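Local coordinates for protein carbohydrate deacetylase Agd3 (Neosartorya fumigata, PDB 6NWZ) that probably removes N-acetyl groups from the exopolysaccharide galactosaminogalactan and is required for biofilm formation by this fungus, at residues T196-N204 with E210-F218. Residues are numbered along the deposited sequence; the frame is centred on the assembly and turned at random.
Sequences TASTAAVIN and EQMAFFIGF. With ZN (zinc ion), chain J.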
ATOM      1  N   THR A 196      -2.193  36.325   0.928  1.00 50.43           N
ATOM      2  CA  THR A 196      -2.462  36.007   2.320  1.00 51.86           C
ATOM      3  C   THR A 196      -2.984  34.582   2.445  1.00 48.06           C
ATOM      4  O   THR A 196      -3.565  34.029   1.507  1.00 41.20           O
ATOM      5  CB  THR A 196      -3.481  36.976   2.924  1.00 45.93           C
ATOM      6  OG1 THR A 196      -4.739  36.810   2.261  1.00 49.50           O
ATOM      7  CG2 THR A 196      -3.019  38.406   2.744  1.00 39.97           C
ATOM      8  N   ALA A 197      -2.780  33.998   3.622  1.00 38.57           N
ATOM      9  CA  ALA A 197      -3.311  32.675   3.896  1.00 33.61           C
ATOM     10  C   ALA A 197      -4.838  32.718   3.951  1.00 38.80           C
ATOM     11  O   ALA A 197      -5.459  33.783   4.007  1.00 53.65           O
ATOM     12  CB  ALA A 197      -2.739  32.127   5.203  1.00 35.66           C
ATOM     13  N   SER A 198      -5.444  31.536   3.932  1.00 36.63           N
ATOM     14  CA  SER A 198      -6.896  31.433   3.911  1.00 37.16           C
ATOM     15  C   SER A 198      -7.302  30.067   4.444  1.00 37.92           C
ATOM     16  O   SER A 198      -6.481  29.155   4.574  1.00 32.82           O
ATOM     17  CB  SER A 198      -7.454  31.654   2.501  1.00 26.65           C
ATOM     18  OG  SER A 198      -6.901  30.724   1.588  1.00 46.10           O
ATOM     19  N   THR A 199      -8.594  29.936   4.734  1.00 40.75           N
ATOM     20  CA  THR A 199      -9.133  28.723   5.330  1.00 40.76           C
ATOM     21  C   THR A 199      -9.378  27.660   4.267  1.00 34.73           C
ATOM     22  O   THR A 199      -9.978  27.935   3.224  1.00 38.33           O
ATOM     23  CB  THR A 199     -10.434  29.032   6.066  1.00 43.94           C
ATOM     24  OG1 THR A 199     -10.156  29.880   7.188  1.00 44.92           O
ATOM     25  CG2 THR A 199     -11.087  27.748   6.544  1.00 31.23           C
ATOM     26  N   ALA A 200      -8.926  26.438   4.544  1.00 29.71           N
ATOM     27  CA  ALA A 200      -9.082  25.323   3.623  1.00 25.75           C
ATOM     28  C   ALA A 200     -10.044  24.254   4.110  1.00 30.13           C
ATOM     29  O   ALA A 200     -10.683  23.602   3.285  1.00 22.99           O
ATOM     30  CB  ALA A 200      -7.725  24.673   3.344  1.00 24.45           C
ATOM     31  N   ALA A 201     -10.159  24.053   5.419  1.00 33.90           N
ATOM     32  CA  ALA A 201     -11.107  23.092   5.960  1.00 34.16           C
ATOM     33  C   ALA A 201     -11.513  23.548   7.353  1.00 30.55           C
ATOM     34  O   ALA A 201     -10.730  24.181   8.065  1.00 33.47           O
ATOM     35  CB  ALA A 201     -10.521  21.673   5.995  1.00 22.53           C
ATOM     36  N   VAL A 202     -12.753  23.233   7.729  1.00 30.71           N
ATOM     37  CA  VAL A 202     -13.337  23.696   8.979  1.00 37.85           C
ATOM     38  C   VAL A 202     -14.025  22.532   9.680  1.00 32.69           C
ATOM     39  O   VAL A 202     -14.269  21.476   9.095  1.00 37.77           O
ATOM     40  CB  VAL A 202     -14.342  24.850   8.773  1.00 34.69           C
ATOM     41  CG1 VAL A 202     -13.664  26.060   8.161  1.00 24.72           C
ATOM     42  CG2 VAL A 202     -15.517  24.398   7.912  1.00 30.06           C
ATOM     43  N   ILE A 203     -14.330  22.749  10.957  1.00 25.28           N
ATOM     44  CA  ILE A 203     -15.223  21.894  11.729  1.00 30.38           C
ATOM     45  C   ILE A 203     -16.333  22.772  12.286  1.00 37.52           C
ATOM     46  O   ILE A 203     -16.060  23.798  12.920  1.00 35.54           O
ATOM     47  CB  ILE A 203     -14.493  21.163  12.869  1.00 28.13           C
ATOM     48  CG1 ILE A 203     -13.526  20.115  12.325  1.00 27.58           C
ATOM     49  CG2 ILE A 203     -15.492  20.494  13.785  1.00 32.43           C
ATOM     50  CD1 ILE A 203     -12.871  19.298  13.420  1.00 23.86           C
ATOM     51  N   ASN A 204     -17.577  22.377  12.043  1.00 36.76           N
ATOM     52  CA  ASN A 204     -18.736  23.147  12.464  1.00 28.97           C
ATOM     53  C   ASN A 204     -19.382  22.500  13.678  1.00 39.48           C
ATOM     54  O   ASN A 204     -19.420  21.271  13.800  1.00 42.78           O
ATOM     55  CB  ASN A 204     -19.765  23.252  11.337  1.00 31.03           C
ATOM     56  CG  ASN A 204     -19.194  23.862  10.079  1.00 32.59           C
ATOM     57  OD1 ASN A 204     -19.178  23.229   9.025  1.00 36.07           O
ATOM     58  ND2 ASN A 204     -18.729  25.102  10.178  1.00 33.79           N
ATOM     59  N   GLU A 210     -22.403  18.302  14.495  1.00 35.93           N
ATOM     60  CA  GLU A 210     -20.978  18.411  14.211  1.00 27.92           C
ATOM     61  C   GLU A 210     -20.711  18.033  12.763  1.00 36.42           C
ATOM     62  O   GLU A 210     -21.225  17.021  12.272  1.00 39.39           O
ATOM     63  CB  GLU A 210     -20.163  17.522  15.146  1.00 42.18           C
ATOM     64  CG  GLU A 210     -20.534  17.664  16.605  1.00 38.27           C
ATOM     65  CD  GLU A 210     -19.566  16.945  17.515  1.00 66.23           C
ATOM     66  OE1 GLU A 210     -18.876  17.628  18.300  1.00 90.09           O
ATOM     67  OE2 GLU A 210     -19.483  15.701  17.436  1.00 82.96           O
ATOM     68  N   GLN A 211     -19.897  18.840  12.091  1.00 40.80           N
ATOM     69  CA  GLN A 211     -19.666  18.693  10.663  1.00 32.10           C
ATOM     70  C   GLN A 211     -18.228  19.077  10.354  1.00 34.22           C
ATOM     71  O   GLN A 211     -17.693  20.015  10.950  1.00 46.49           O
ATOM     72  CB  GLN A 211     -20.641  19.570   9.865  1.00 31.60           C
ATOM     73  CG  GLN A 211     -20.475  19.509   8.356  1.00 34.10           C
ATOM     74  CD  GLN A 211     -21.490  20.374   7.634  1.00 38.54           C
ATOM     75  OE1 GLN A 211     -22.453  19.870   7.057  1.00 40.29           O
ATOM     76  NE2 GLN A 211     -21.281  21.687   7.668  1.00 37.81           N
ATOM     77  N   MET A 212     -17.606  18.344   9.434  1.00 23.33           N
ATOM     78  CA  MET A 212     -16.277  18.667   8.931  1.00 21.46           C
ATOM     79  C   MET A 212     -16.394  18.929   7.434  1.00 35.53           C
ATOM     80  O   MET A 212     -16.889  18.075   6.690  1.00 47.27           O
ATOM     81  CB  MET A 212     -15.278  17.541   9.226  1.00 23.09           C
ATOM     82  CG  MET A 212     -13.909  17.747   8.587  1.00 29.80           C
ATOM     83  SD  MET A 212     -12.660  16.516   9.029  1.00 37.76           S
ATOM     84  CE  MET A 212     -12.312  16.947  10.729  1.00 22.40           C
ATOM     85  N   ALA A 213     -15.952  20.111   7.000  1.00 29.47           N
ATOM     86  CA  ALA A 213     -16.130  20.569   5.627  1.00 32.28           C
ATOM     87  C   ALA A 213     -14.780  20.879   4.998  1.00 29.08           C
ATOM     88  O   ALA A 213     -13.973  21.613   5.578  1.00 35.26           O
ATOM     89  CB  ALA A 213     -17.029  21.809   5.567  1.00 21.78           C
ATOM     90  N   PHE A 214     -14.551  20.336   3.804  1.00 32.59           N
ATOM     91  CA  PHE A 214     -13.323  20.548   3.047  1.00 32.67           C
ATOM     92  C   PHE A 214     -13.636  21.390   1.815  1.00 33.23           C
ATOM     93  O   PHE A 214     -14.418  20.970   0.953  1.00 46.22           O
ATOM     94  CB  PHE A 214     -12.693  19.217   2.637  1.00 35.31           C
ATOM     95  CG  PHE A 214     -11.940  18.525   3.745  1.00 32.19           C
ATOM     96  CD1 PHE A 214     -12.598  17.700   4.639  1.00 27.37           C
ATOM     97  CD2 PHE A 214     -10.568  18.686   3.876  1.00 24.63           C
ATOM     98  CE1 PHE A 214     -11.908  17.057   5.650  1.00 31.73           C
ATOM     99  CE2 PHE A 214      -9.872  18.048   4.886  1.00 22.80           C
ATOM    100  CZ  PHE A 214     -10.542  17.232   5.775  1.00 31.99           C
ATOM    101  N   PHE A 215     -13.024  22.569   1.729  1.00 30.34           N
ATOM    102  CA  PHE A 215     -13.184  23.470   0.588  1.00 27.93           C
ATOM    103  C   PHE A 215     -12.227  23.138  -0.551  1.00 40.98           C
ATOM    104  O   PHE A 215     -11.666  24.036  -1.187  1.00 42.66           O
ATOM    105  CB  PHE A 215     -12.996  24.912   1.050  1.00 24.15           C
ATOM    106  CG  PHE A 215     -13.895  25.307   2.188  1.00 25.68           C
ATOM    107  CD1 PHE A 215     -15.238  24.967   2.179  1.00 26.48           C
ATOM    108  CD2 PHE A 215     -13.391  26.009   3.273  1.00 33.66           C
ATOM    109  CE1 PHE A 215     -16.069  25.328   3.231  1.00 23.71           C
ATOM    110  CE2 PHE A 215     -14.215  26.372   4.329  1.00 33.41           C
ATOM    111  CZ  PHE A 215     -15.555  26.030   4.305  1.00 37.09           C
ATOM    112  N   ILE A 216     -12.018  21.850  -0.823  1.00 33.87           N
ATOM    113  CA  ILE A 216     -11.121  21.403  -1.880  1.00 25.87           C
ATOM    114  C   ILE A 216     -11.662  20.088  -2.421  1.00 34.08           C
ATOM    115  O   ILE A 216     -12.300  19.318  -1.698  1.00 39.04           O
ATOM    116  CB  ILE A 216      -9.666  21.262  -1.365  1.00 29.01           C
ATOM    117  CG1 ILE A 216      -8.728  20.819  -2.487  1.00 27.30           C
ATOM    118  CG2 ILE A 216      -9.590  20.295  -0.184  1.00 27.45           C
ATOM    119  CD1 ILE A 216      -7.278  20.785  -2.077  1.00 30.90           C
ATOM    120  N   GLY A 217     -11.434  19.847  -3.711  1.00 27.42           N
ATOM    121  CA  GLY A 217     -11.854  18.592  -4.306  1.00 41.27           C
ATOM    122  C   GLY A 217     -10.970  17.432  -3.883  1.00 41.39           C
ATOM    123  O   GLY A 217      -9.815  17.603  -3.495  1.00 46.65           O
ATOM    124  N   PHE A 218     -11.534  16.229  -3.957  1.00 33.85           N
ATOM    125  CA  PHE A 218     -10.822  14.998  -3.648  1.00 31.80           C
ATOM    126  C   PHE A 218     -10.697  14.126  -4.893  1.00 39.37           C
ATOM    127  O   PHE A 218     -11.593  14.100  -5.742  1.00 30.49           O
ATOM    128  CB  PHE A 218     -11.530  14.224  -2.534  1.00 25.69           C
ATOM    129  CG  PHE A 218     -11.124  14.650  -1.155  1.00 27.36           C
ATOM    130  CD1 PHE A 218     -11.466  15.898  -0.669  1.00 31.42           C
ATOM    131  CD2 PHE A 218     -10.406  13.792  -0.342  1.00 28.15           C
ATOM    132  CE1 PHE A 218     -11.091  16.284   0.608  1.00 24.82           C
ATOM    133  CE2 PHE A 218     -10.030  14.171   0.933  1.00 25.77           C
ATOM    134  CZ  PHE A 218     -10.373  15.417   1.408  1.00 28.89           C
TER
HETATM  135 ZN    ZN J 911     -18.945  16.485  20.388  1.00126.11          ZN
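Thr-199 meets Phe-215 obliquely, its CG2 lying 4.1 Å from CE2 of the ring, while its carbonyl O sits at the ring edge, near the ring plane. One residue on, Ala-200 O accepts the N-H of Phe-215, the last backbone bond of an antiparallel ladder whose short strand axes run at 169° to each other. Ala-201 faces Phe-214 as a non-hydrogen-bonded pair: its CB stands over one ring face, 4.1 Å from the centroid and 27° off the normal, which meets the geometry of a CH-pi contact. Val-202 and Ala-213 form a hydrogen-bonded pair closed by two reciprocal backbone bonds. CG2 of Val-202 touches Ala-213 CB and also comes near Phe-215 CZ, while CG1 lies 3.9 Å from Phe-215 CE2. On the face shared with Ala-201, Ile-203 extends CD1 to within 3.6 Å of Met-212 CE; a bend at the thioether (chi3 -72°) places that methyl against the isoleucine. Asn-204 and Gln-211 lie side by side, and Gln-211 NE2 donates to Asn-204 OD1 at 2.9 Å. The bond is nearly straight, and in the glutamine amide plane but tilted from that of the asparagine carbonyl. Gln-211 NE2 also reaches Lys-126 O, and Asn-204 ND2 binds Thr-182 OG1, so each amide has a further partner outside the hairpin. Beside them, Glu-210 OE1 binds zinc at 2.4 Å together with Leu-684 O, the chain terminus, while OE2 pairs with Arg-115. This beta hairpin of the CBM87 region is flanked by strand 182-188 beside 198-206 and strand 115-119 beside 209-214, with helix 224-237 packing tryptophans Trp-233 and Trp-236 against the Ile-203 and Met-212 face.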